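Local coordinates for protein flap endonuclease 1 (Desulfurococcus amylolyticus, PDB 3ORY) that probably cleaves the single-stranded 5' flaps of branched DNA in a metal-dependent reaction, as flap endonucleases do during DNA replication and repair, at residues K88-F93 with G157-Q162; A184-D189 with N201-G206; S195-R200 with L223-K228. All coordinates share one frame; numbering follows the deposited sequence.

Contact 1: residues K88-F93 with G157-Q162; sequences KPVYVF and GIPWVQ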
# COMPACT_ATOMS: atom_id res chain seq x y z
N LYS A 88 10.69 10.68 8.35
CA LYS A 88 9.89 10.64 9.57
C LYS A 88 8.55 9.97 9.25
O LYS A 88 7.63 10.63 8.75
CB LYS A 88 9.71 12.04 10.15
CG LYS A 88 11.05 12.71 10.51
CD LYS A 88 10.86 14.07 11.16
CE LYS A 88 12.20 14.59 11.66
NZ LYS A 88 12.14 16.05 11.94
N PRO A 89 8.44 8.66 9.51
CA PRO A 89 7.22 7.97 9.09
C PRO A 89 6.09 8.04 10.12
O PRO A 89 6.34 8.05 11.33
CB PRO A 89 7.69 6.53 8.90
CG PRO A 89 8.79 6.35 9.92
CD PRO A 89 9.37 7.74 10.20
N VAL A 90 4.87 8.09 9.61
CA VAL A 90 3.67 7.94 10.43
C VAL A 90 2.71 7.05 9.63
O VAL A 90 2.53 7.24 8.43
CB VAL A 90 3.03 9.32 10.80
CG1 VAL A 90 2.85 10.22 9.57
CG2 VAL A 90 1.69 9.13 11.55
N TYR A 91 2.14 6.07 10.30
CA TYR A 91 1.20 5.16 9.65
C TYR A 91 -0.22 5.64 9.90
O TYR A 91 -0.48 6.35 10.86
CB TYR A 91 1.40 3.72 10.15
CG TYR A 91 2.65 3.08 9.57
CD1 TYR A 91 2.58 2.28 8.43
CD2 TYR A 91 3.89 3.29 10.16
CE1 TYR A 91 3.74 1.69 7.90
CE2 TYR A 91 5.04 2.71 9.64
CZ TYR A 91 4.96 1.92 8.51
OH TYR A 91 6.11 1.36 8.02
N VAL A 92 -1.13 5.29 9.00
CA VAL A 92 -2.54 5.59 9.20
C VAL A 92 -3.35 4.32 9.00
O VAL A 92 -3.19 3.62 7.99
CB VAL A 92 -3.04 6.76 8.29
CG1 VAL A 92 -2.74 6.49 6.81
CG2 VAL A 92 -4.53 7.05 8.54
N PHE A 93 -4.22 4.02 9.96
CA PHE A 93 -5.01 2.80 9.91
C PHE A 93 -6.49 3.10 9.72
O PHE A 93 -7.02 4.06 10.29
CB PHE A 93 -4.78 1.95 11.17
CG PHE A 93 -3.42 1.33 11.21
CD1 PHE A 93 -3.13 0.19 10.47
CD2 PHE A 93 -2.41 1.88 12.01
CE1 PHE A 93 -1.85 -0.40 10.51
CE2 PHE A 93 -1.13 1.31 12.05
CZ PHE A 93 -0.85 0.16 11.29
N GLY A 157 8.13 3.47 18.92
CA GLY A 157 8.02 4.92 19.07
C GLY A 157 7.53 5.63 17.82
O GLY A 157 7.68 6.85 17.68
N ILE A 158 6.93 4.85 16.91
CA ILE A 158 6.44 5.35 15.63
C ILE A 158 4.94 5.66 15.72
O ILE A 158 4.15 4.79 16.08
CB ILE A 158 6.73 4.34 14.51
CG1 ILE A 158 8.24 4.06 14.40
CG2 ILE A 158 6.14 4.82 13.17
CD1 ILE A 158 9.10 5.26 13.94
N PRO A 159 4.55 6.90 15.42
CA PRO A 159 3.15 7.32 15.50
C PRO A 159 2.27 6.65 14.44
O PRO A 159 2.74 6.33 13.35
CB PRO A 159 3.21 8.82 15.23
CG PRO A 159 4.44 8.98 14.37
CD PRO A 159 5.42 7.99 14.94
N TRP A 160 1.01 6.44 14.79
CA TRP A 160 0.01 6.04 13.82
C TRP A 160 -1.30 6.75 14.14
O TRP A 160 -1.59 7.09 15.30
CB TRP A 160 -0.15 4.51 13.73
CG TRP A 160 -0.52 3.86 15.03
CD1 TRP A 160 0.34 3.32 15.95
CD2 TRP A 160 -1.83 3.69 15.57
NE1 TRP A 160 -0.35 2.83 17.02
CE2 TRP A 160 -1.69 3.04 16.82
CE3 TRP A 160 -3.12 4.02 15.12
CZ2 TRP A 160 -2.78 2.73 17.62
CZ3 TRP A 160 -4.20 3.71 15.91
CH2 TRP A 160 -4.03 3.06 17.15
N VAL A 161 -2.09 6.96 13.11
CA VAL A 161 -3.31 7.74 13.20
C VAL A 161 -4.49 6.82 12.94
O VAL A 161 -4.47 6.03 11.99
CB VAL A 161 -3.27 8.91 12.19
CG1 VAL A 161 -4.63 9.61 12.09
CG2 VAL A 161 -2.18 9.90 12.59
N GLN A 162 -5.50 6.90 13.81
CA GLN A 162 -6.76 6.19 13.61
C GLN A 162 -7.65 7.00 12.67
O GLN A 162 -8.19 8.04 13.06
CB GLN A 162 -7.48 5.95 14.95
CG GLN A 162 -8.76 5.12 14.81
CD GLN A 162 -8.50 3.82 14.06
OE1 GLN A 162 -7.82 2.94 14.58
NE2 GLN A 162 -9.03 3.70 12.83
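Phe93 turns the edge of its ring toward the face of the Trp160 indole in an offset edge-to-face pair, the ring planes 79° apart and the centroid of the Phe93 ring 5.6 Å from that of the indole's five-membered ring. Trp160 CB sits at the same Phe93 edge, 3.7 Å from CE2. Trp160 CG is wedged between its backbone N and carbonyl carbon (chi1 58°), which carries the indole away from strand 88-93, at about a right angle to the Phe93 side chain, while its NE1 bonds to Asp154. The Tyr91 ring also receives its neighbour at an edge: Ile158 CG2 lies near the ring plane, 4.1 Å from CD2, and the phenol OH bonds to Thr79. Beneath these rings two parallel strands of the central sheet pair in the PIN-like nuclease core, with helix 143-156 packed over the Tyr91, Phe93 and Trp160 side. Tyr91 N bonds to Pro159 O, Tyr91 O accepts from Val161 N at 2.8 Å, and Phe93 N meets Val161 O almost straight, at 170°. On the other side of the sheet Val90 CG2 touches Val161 CG2 at 4.1 Å, and Val90 CB rests against Pro159 CG at 3.9 Å.

Contact 2: residues A184-D189 with N201-G206; sequences ASQDYD and NLTISG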
# COMPACT_ATOMS: atom_id res chain seq x y z
N ALA A 184 1.87 7.56 1.23
CA ALA A 184 2.64 6.45 0.67
C ALA A 184 1.82 5.18 0.65
O ALA A 184 1.23 4.78 1.67
CB ALA A 184 3.96 6.24 1.45
N SER A 185 1.80 4.55 -0.52
CA SER A 185 0.99 3.35 -0.77
C SER A 185 1.35 2.83 -2.15
O SER A 185 1.93 3.56 -2.94
CB SER A 185 -0.50 3.71 -0.75
OG SER A 185 -1.30 2.56 -0.96
N GLN A 186 1.01 1.57 -2.43
CA GLN A 186 1.12 1.04 -3.79
C GLN A 186 -0.09 1.40 -4.65
O GLN A 186 0.02 1.52 -5.87
CB GLN A 186 1.34 -0.48 -3.80
CG GLN A 186 2.71 -0.92 -3.29
CD GLN A 186 3.85 -0.13 -3.88
OE1 GLN A 186 4.45 0.71 -3.21
NE2 GLN A 186 4.13 -0.36 -5.16
N ASP A 187 -1.24 1.62 -4.02
CA ASP A 187 -2.37 2.05 -4.82
C ASP A 187 -2.46 3.58 -4.89
O ASP A 187 -1.69 4.31 -4.24
CB ASP A 187 -3.69 1.39 -4.40
CG ASP A 187 -4.08 1.71 -2.98
OD1 ASP A 187 -3.86 2.85 -2.53
OD2 ASP A 187 -4.61 0.79 -2.31
N TYR A 188 -3.38 4.05 -5.71
CA TYR A 188 -3.47 5.45 -6.06
C TYR A 188 -4.64 6.14 -5.37
O TYR A 188 -4.97 7.30 -5.67
CB TYR A 188 -3.59 5.55 -7.59
CG TYR A 188 -2.32 5.11 -8.30
CD1 TYR A 188 -1.43 6.04 -8.84
CD2 TYR A 188 -2.01 3.75 -8.41
CE1 TYR A 188 -0.25 5.62 -9.48
CE2 TYR A 188 -0.85 3.34 -9.05
CZ TYR A 188 0.02 4.26 -9.58
OH TYR A 188 1.16 3.80 -10.20
N ASP A 189 -5.27 5.41 -4.45
CA ASP A 189 -6.50 5.88 -3.77
C ASP A 189 -6.33 7.25 -3.14
O ASP A 189 -7.25 8.05 -3.18
CB ASP A 189 -6.93 4.89 -2.67
CG ASP A 189 -7.19 3.47 -3.20
OD1 ASP A 189 -6.64 3.08 -4.25
OD2 ASP A 189 -7.96 2.74 -2.53
N ASN A 201 6.22 2.71 -3.84
CA ASN A 201 7.37 1.77 -3.70
C ASN A 201 8.16 1.90 -2.40
O ASN A 201 9.15 1.18 -2.21
CB ASN A 201 8.32 1.82 -4.91
CG ASN A 201 7.61 1.56 -6.23
OD1 ASN A 201 8.02 2.07 -7.28
ND2 ASN A 201 6.58 0.74 -6.19
N LEU A 202 7.75 2.80 -1.51
CA LEU A 202 8.47 3.02 -0.27
C LEU A 202 8.54 1.77 0.61
O LEU A 202 9.51 1.57 1.32
CB LEU A 202 7.86 4.19 0.50
CG LEU A 202 8.72 4.87 1.56
CD1 LEU A 202 9.75 5.83 0.95
CD2 LEU A 202 7.83 5.59 2.56
N THR A 203 7.51 0.92 0.54
CA THR A 203 7.48 -0.28 1.38
C THR A 203 8.20 -1.46 0.73
O THR A 203 8.39 -2.49 1.37
CB THR A 203 6.04 -0.69 1.73
OG1 THR A 203 5.31 -0.91 0.52
CG2 THR A 203 5.36 0.39 2.56
N ILE A 204 8.60 -1.31 -0.53
CA ILE A 204 9.18 -2.42 -1.29
C ILE A 204 10.45 -2.08 -2.08
O ILE A 204 10.91 -2.89 -2.88
CB ILE A 204 8.15 -3.06 -2.29
CG1 ILE A 204 7.65 -2.02 -3.31
CG2 ILE A 204 7.01 -3.75 -1.53
CD1 ILE A 204 6.99 -2.62 -4.57
N SER A 205 11.01 -0.89 -1.86
CA SER A 205 12.16 -0.42 -2.64
C SER A 205 13.43 -1.22 -2.34
O SER A 205 13.53 -1.88 -1.30
CB SER A 205 12.40 1.08 -2.48
OG SER A 205 12.64 1.44 -1.13
N GLY A 206 14.39 -1.16 -3.27
CA GLY A 206 15.63 -1.91 -3.14
C GLY A 206 15.84 -2.89 -4.28
O GLY A 206 15.21 -2.79 -5.34
O HOH W 1 4.17 1.44 -0.60
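Gln186 reaches across to Asn201 from the loop that follows strand 182-184, a strand of the central sheet in the PIN-like nuclease core; the facing loop, 201-206, follows the neighbouring parallel strand 197-200. Both loops therefore start at the C-terminal ends of adjacent parallel strands, and the glutamine side chain bridges them. Its CB leaves to the side of the line toward the other loop, and only the end of the side chain swings over to it. CG lies anti to the carbonyl carbon (chi1 -69°), and a bend at chi2 (-47°) then brings the amide over to Asn201. Gln186 CD carries two tips with different jobs. OE1 accepts the backbone N-H of Asn201 at 2.7 Å; the donor lies in the carbonyl plane on a lone pair, although the bond itself is bent, with 140° at the hydrogen. A water also donates to this OE1, so two bonds grip the oxygen. NE2, on the other branch, meets Ile204 tip to tip, 3.7 Å from CD1, so that the apolar end of the isoleucine closes over the amide.

The loop that receives the glutamine is itself folded into a turn, Ile204 N bonding back to Asn201 O. Nearer the sheet, Ala184 CB packs on Leu202 CD2 at 4.1 Å, and both side chains also touch Ile38 of strand 37-41. Gln186 itself sits in the middle of an ST turn: Ser185 OG accepts from Asp187 N at 3.2 Å and also bonds to Glu168. A phosphate ion, probably from the crystallisation liquor, lies about 4 Å from the Ser185 side chain. The water on Gln186 OE1 completes the bridge, standing 2.8 Å from Thr203 OG1.

Contact 3: residues S195-R200 with L223-K228; sequences SPKLVR and LIELDK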
# COMPACT_ATOMS: atom_id res chain seq x y z
N SER A 195 -4.91 13.80 -2.25
CA SER A 195 -3.54 13.98 -1.73
C SER A 195 -2.70 14.72 -2.76
O SER A 195 -2.64 14.30 -3.89
CB SER A 195 -2.88 12.64 -1.43
OG SER A 195 -1.54 12.85 -1.00
N PRO A 196 -2.05 15.84 -2.36
CA PRO A 196 -1.20 16.60 -3.28
C PRO A 196 -0.03 15.76 -3.81
O PRO A 196 0.42 15.98 -4.94
CB PRO A 196 -0.68 17.75 -2.41
CG PRO A 196 -1.73 17.93 -1.38
CD PRO A 196 -2.25 16.55 -1.08
N LYS A 197 0.45 14.82 -3.00
CA LYS A 197 1.64 14.05 -3.34
C LYS A 197 1.53 12.62 -2.86
O LYS A 197 1.22 12.37 -1.69
CB LYS A 197 2.89 14.68 -2.70
CG LYS A 197 3.33 16.02 -3.29
CD LYS A 197 4.70 16.43 -2.75
CE LYS A 197 5.29 17.56 -3.57
NZ LYS A 197 4.40 18.74 -3.54
N LEU A 198 1.78 11.69 -3.78
CA LEU A 198 1.86 10.26 -3.45
C LEU A 198 3.26 9.73 -3.73
O LEU A 198 3.81 9.94 -4.82
CB LEU A 198 0.83 9.46 -4.26
CG LEU A 198 0.96 7.92 -4.25
CD1 LEU A 198 0.66 7.30 -2.87
CD2 LEU A 198 0.07 7.30 -5.32
N VAL A 199 3.84 9.03 -2.75
CA VAL A 199 5.07 8.29 -2.98
C VAL A 199 4.75 6.80 -3.08
O VAL A 199 4.10 6.24 -2.19
CB VAL A 199 6.15 8.58 -1.90
CG1 VAL A 199 7.34 7.62 -2.05
CG2 VAL A 199 6.62 10.04 -1.97
N ARG A 200 5.18 6.18 -4.18
CA ARG A 200 5.01 4.74 -4.35
C ARG A 200 6.33 4.00 -4.15
O ARG A 200 7.40 4.60 -4.28
CB ARG A 200 4.44 4.41 -5.73
CG ARG A 200 3.03 4.95 -5.96
CD ARG A 200 2.52 4.55 -7.34
NE ARG A 200 2.15 3.13 -7.38
CZ ARG A 200 2.83 2.17 -8.01
NH1 ARG A 200 3.94 2.45 -8.69
NH2 ARG A 200 2.37 0.93 -7.97
N LEU A 223 7.68 9.69 -6.87
CA LEU A 223 6.78 10.74 -6.44
C LEU A 223 5.79 11.07 -7.55
O LEU A 223 6.18 11.29 -8.70
CB LEU A 223 7.56 12.00 -6.05
CG LEU A 223 6.79 13.32 -5.85
CD1 LEU A 223 5.94 13.26 -4.59
CD2 LEU A 223 7.75 14.51 -5.80
N ILE A 224 4.50 11.09 -7.21
CA ILE A 224 3.48 11.54 -8.15
C ILE A 224 2.74 12.71 -7.54
O ILE A 224 2.20 12.62 -6.44
CB ILE A 224 2.49 10.41 -8.51
CG1 ILE A 224 3.22 9.25 -9.17
CG2 ILE A 224 1.36 10.95 -9.41
CD1 ILE A 224 2.54 7.92 -9.00
N GLU A 225 2.71 13.83 -8.26
CA GLU A 225 2.02 15.01 -7.79
C GLU A 225 0.66 15.10 -8.47
O GLU A 225 0.57 14.95 -9.68
CB GLU A 225 2.86 16.27 -8.03
CG GLU A 225 4.19 16.26 -7.26
CD GLU A 225 5.16 17.34 -7.71
OE1 GLU A 225 5.73 17.21 -8.82
OE2 GLU A 225 5.35 18.31 -6.95
N LEU A 226 -0.38 15.34 -7.67
CA LEU A 226 -1.76 15.32 -8.15
C LEU A 226 -2.06 16.34 -9.25
O LEU A 226 -2.44 15.97 -10.36
CB LEU A 226 -2.75 15.53 -7.01
CG LEU A 226 -4.25 15.59 -7.34
CD1 LEU A 226 -4.74 14.32 -8.08
CD2 LEU A 226 -5.07 15.82 -6.07
N ASP A 227 -1.90 17.63 -8.94
CA ASP A 227 -2.32 18.66 -9.89
C ASP A 227 -1.53 18.52 -11.21
O ASP A 227 -2.08 18.68 -12.29
CB ASP A 227 -2.30 20.08 -9.26
CG ASP A 227 -3.54 20.37 -8.35
OD1 ASP A 227 -4.53 19.61 -8.33
OD2 ASP A 227 -3.52 21.39 -7.62
N LYS A 228 -0.26 18.13 -11.10
CA LYS A 228 0.59 17.81 -12.25
C LYS A 228 0.07 16.62 -13.08
O LYS A 228 0.04 16.66 -14.32
CB LYS A 228 1.98 17.49 -11.75
CG LYS A 228 3.12 17.88 -12.66
CD LYS A 228 4.41 17.83 -11.87
CE LYS A 228 5.60 18.29 -12.68
NZ LYS A 228 6.85 18.03 -11.91
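Leu198 and Ile224 face each other as an antiparallel hydrogen-bonded pair, and here the contact is tight. Leu198 N gives its hydrogen to Ile224 O at 2.8 Å, almost straight at 176°, and Ile224 N returns the bond to Leu198 O at 2.7 Å. Their side chains point to the buried side of the sheet, where both touch Leu191 of helix 189-192. Ile224 CD1 also presses on Arg200 CD, at 3.8 Å, as the two side chains slant across each other. A bend at chi3 (74°) turns the arginine away beyond CD, and its guanidinium goes to Glu222 through NH1 and to Gln186 O through NE.

On the opposite side Val199 is still buried, while Lys197, Leu223 and Glu225 are partly exposed and held more loosely. Leu223 CD1 lies 3.9 Å from Lys197 CB and touches Val199 CG2, giving the aliphatic part of the lysine an apolar bed. Lys197 and Glu225 then run side by side until the lysine bends at chi4 and leaves NZ in a long salt bridge, 3.6 Å from Glu225 OE2. OE1, the other carboxylate oxygen, makes a weak hydrogen-bonded salt bridge to Lys228 NZ three residues on, so the three side chains form a charge network.

Where the strand ends, Leu226 N still bonds to Pro196 O at 2.9 Å, from above the carbonyl plane, while Leu226 CB lies against Ser195 O. Glu225 occupies the N-cap position of helix 226-233: an antiparallel strand pair runs directly into a helix, where the flap endonuclease core's mixed sheet passes from parallel to antiparallel strands.

In the fold
Along the chain contact 1 closes before the other two open, whereas contacts 2 and 3 alternate their segments, 184-189, 195-200, 201-206 and 223-228. Contacts 1 and 3 pair strands of the same mixed sheet, their centres about 20 Å apart. The strand order is 160-162, 88-93, 37-41, 182-184, 197-200, 216-225, parallel except for the last, with which 24-26 and 206-209 also pair antiparallel. Contact 2 joins the loops that leave 182-184 and 197-200; its centre is about 12 Å from that of contact 3, which it touches, and about 16 Å from that of contact 1. The XPG N-terminal and I-region sequences thus build one sheet, consistent with a single nuclease core.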